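Local coordinates for protein protease Do-like 2, chloroplastic (Arabidopsis thaliana, PDB 4FLN) that acts as a chloroplast serine protease that performs the primary cleavage of the photodamaged D1 protein of photosystem II, at residues Val439-Gly444 with Val466-Asp471. Numbering follows the deposited sequence.
Sequences VLKFNG and VFEFED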
loop_
_atom_site.group_PDB
_atom_site.type_symbol
_atom_site.label_atom_id
_atom_site.label_comp_id
_atom_site.label_asym_id
_atom_site.label_seq_id
_atom_site.Cartn_x
_atom_site.Cartn_y
_atom_site.Cartn_z
ATOM N N VAL B 439 -35.354 11.854 -8.531
ATOM C CA VAL B 439 -36.495 12.647 -8.988
ATOM C C VAL B 439 -37.657 12.542 -8.021
ATOM O O VAL B 439 -38.056 11.446 -7.643
ATOM C CB VAL B 439 -37.021 12.214 -10.367
ATOM C CG1 VAL B 439 -36.527 13.155 -11.441
ATOM C CG2 VAL B 439 -36.652 10.772 -10.662
ATOM N N LEU B 440 -38.207 13.694 -7.653
ATOM C CA LEU B 440 -39.333 13.772 -6.728
ATOM C C LEU B 440 -40.651 13.987 -7.458
ATOM O O LEU B 440 -41.563 13.179 -7.358
ATOM C CB LEU B 440 -39.100 14.878 -5.702
ATOM C CG LEU B 440 -37.783 14.679 -4.950
ATOM C CD1 LEU B 440 -37.569 15.770 -3.919
ATOM C CD2 LEU B 440 -37.732 13.288 -4.305
ATOM N N LYS B 441 -40.757 15.095 -8.174
ATOM C CA LYS B 441 -41.981 15.407 -8.890
ATOM C C LYS B 441 -41.787 15.433 -10.397
ATOM O O LYS B 441 -40.689 15.671 -10.905
ATOM C CB LYS B 441 -42.555 16.748 -8.420
ATOM C CG LYS B 441 -42.669 16.859 -6.913
ATOM C CD LYS B 441 -43.508 18.050 -6.487
ATOM C CE LYS B 441 -43.350 18.301 -4.992
ATOM N NZ LYS B 441 -44.483 19.076 -4.410
ATOM N N PHE B 442 -42.879 15.161 -11.098
ATOM C CA PHE B 442 -42.973 15.379 -12.530
ATOM C C PHE B 442 -44.217 16.214 -12.786
ATOM O O PHE B 442 -45.328 15.815 -12.423
ATOM C CB PHE B 442 -43.069 14.054 -13.285
ATOM C CG PHE B 442 -43.449 14.211 -14.728
ATOM C CD1 PHE B 442 -42.477 14.296 -15.710
ATOM C CD2 PHE B 442 -44.783 14.286 -15.103
ATOM C CE1 PHE B 442 -42.828 14.445 -17.040
ATOM C CE2 PHE B 442 -45.140 14.437 -16.435
ATOM C CZ PHE B 442 -44.161 14.514 -17.403
ATOM N N ASN B 443 -44.023 17.378 -13.397
ATOM C CA ASN B 443 -45.123 18.296 -13.674
ATOM C C ASN B 443 -46.031 18.489 -12.459
ATOM O O ASN B 443 -47.256 18.523 -12.581
ATOM C CB ASN B 443 -45.919 17.836 -14.896
ATOM C CG ASN B 443 -45.132 17.982 -16.188
ATOM O OD1 ASN B 443 -43.930 18.264 -16.170
ATOM N ND2 ASN B 443 -45.805 17.792 -17.315
ATOM N N GLY B 444 -45.410 18.603 -11.287
ATOM C CA GLY B 444 -46.123 18.864 -10.051
ATOM C C GLY B 444 -46.468 17.617 -9.256
ATOM O O GLY B 444 -46.773 17.700 -8.066
ATOM N N VAL B 466 -41.445 18.814 -16.818
ATOM C CA VAL B 466 -40.793 19.420 -15.658
ATOM C C VAL B 466 -40.385 18.390 -14.597
ATOM O O VAL B 466 -41.230 17.742 -13.991
ATOM C CB VAL B 466 -41.677 20.513 -15.006
ATOM C CG1 VAL B 466 -40.945 21.163 -13.859
ATOM C CG2 VAL B 466 -42.071 21.556 -16.026
ATOM N N PHE B 467 -39.083 18.251 -14.379
ATOM C CA PHE B 467 -38.560 17.316 -13.394
ATOM C C PHE B 467 -37.986 18.062 -12.203
ATOM O O PHE B 467 -37.003 18.779 -12.347
ATOM C CB PHE B 467 -37.455 16.468 -14.017
ATOM C CG PHE B 467 -37.923 15.583 -15.144
ATOM C CD1 PHE B 467 -37.757 15.974 -16.468
ATOM C CD2 PHE B 467 -38.517 14.352 -14.882
ATOM C CE1 PHE B 467 -38.176 15.163 -17.506
ATOM C CE2 PHE B 467 -38.941 13.543 -15.915
ATOM C CZ PHE B 467 -38.772 13.952 -17.233
ATOM N N GLU B 468 -38.589 17.901 -11.030
ATOM C CA GLU B 468 -38.007 18.450 -9.809
ATOM C C GLU B 468 -37.193 17.397 -9.073
ATOM O O GLU B 468 -37.710 16.343 -8.722
ATOM C CB GLU B 468 -39.084 19.012 -8.884
ATOM C CG GLU B 468 -39.721 20.288 -9.396
ATOM C CD GLU B 468 -40.972 20.669 -8.617
ATOM O OE1 GLU B 468 -41.939 21.168 -9.248
ATOM O OE2 GLU B 468 -40.984 20.462 -7.380
ATOM N N PHE B 469 -35.923 17.682 -8.828
ATOM C CA PHE B 469 -35.061 16.713 -8.160
ATOM C C PHE B 469 -34.880 17.035 -6.688
ATOM O O PHE B 469 -35.455 17.999 -6.179
ATOM C CB PHE B 469 -33.703 16.628 -8.847
ATOM C CG PHE B 469 -33.783 16.197 -10.271
ATOM C CD1 PHE B 469 -33.466 14.911 -10.635
ATOM C CD2 PHE B 469 -34.197 17.080 -11.250
ATOM C CE1 PHE B 469 -33.545 14.514 -11.948
ATOM C CE2 PHE B 469 -34.281 16.687 -12.567
ATOM C CZ PHE B 469 -33.957 15.400 -12.916
ATOM N N GLU B 470 -34.057 16.226 -6.026
ATOM C CA GLU B 470 -33.881 16.276 -4.581
ATOM C C GLU B 470 -33.316 17.597 -4.080
ATOM O O GLU B 470 -33.786 18.135 -3.081
ATOM C CB GLU B 470 -33.003 15.107 -4.112
ATOM C CG GLU B 470 -32.606 15.146 -2.628
ATOM C CD GLU B 470 -33.776 14.948 -1.662
ATOM O OE1 GLU B 470 -34.948 15.013 -2.094
ATOM O OE2 GLU B 470 -33.518 14.728 -0.458
ATOM N N ASP B 471 -32.310 18.117 -4.774
ATOM C CA ASP B 471 -31.699 19.396 -4.409
ATOM C C ASP B 471 -32.690 20.567 -4.514
ATOM O O ASP B 471 -32.428 21.665 -4.038
ATOM C CB ASP B 471 -30.462 19.657 -5.279
HETATM O O HOH W 1 -42.068 19.209 -11.098
#
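Strands 439-442 and 466-469 run antiparallel, their axes approaching to 4.7 Å at an angle of 149°. A classic beta bulge interrupts the register: L440 and K441 both face E468, whose carbonyl O accepts the amide of L440 (N to O 2.9 Å), nearly along the C=O axis, and more weakly that of K441. E468 N returns a bond to K441 O, lying above that carbonyl plane. Beyond the strand end, N443 grips V466 twice. Its backbone N donates to V466 O in the carbonyl plane, while its side-chain OD1 accepts a hydrogen bond from V466 N (2.6 Å), nearly along the C=O axis, the place a main-chain O would take in a regular hydrogen-bonded pair. An alanine at N443 would remove this acceptor and would probably loosen the pairing at this end of the ladder.

On one face, F442, with CG anti to the backbone N (chi1 168°), turns its ring edge toward the face of F467 in an offset edge-to-face pair, centroids 5.5 Å apart. The opposite face carries K441 and E468, extended side by side; K441 CD lies 3.6 Å from E468 OE2, but the charged ends do not meet. A water bound by E468 OE1 reaches V466 O and G444 N weakly. At the non-hydrogen-bonded pair before the bulge, V439 CG1 makes a CH-pi contact over the F469 ring, 3.8 Å from its centroid.

Within the C-terminal PDZ domain, backbone hydrogen bonds join V439 to V417 of strand 417-422 and F467 to A475 of strand 474-478. F442 packs on L453, L456 and I457 of helix 450-459, whereas F467 meets the F380 ring and L477.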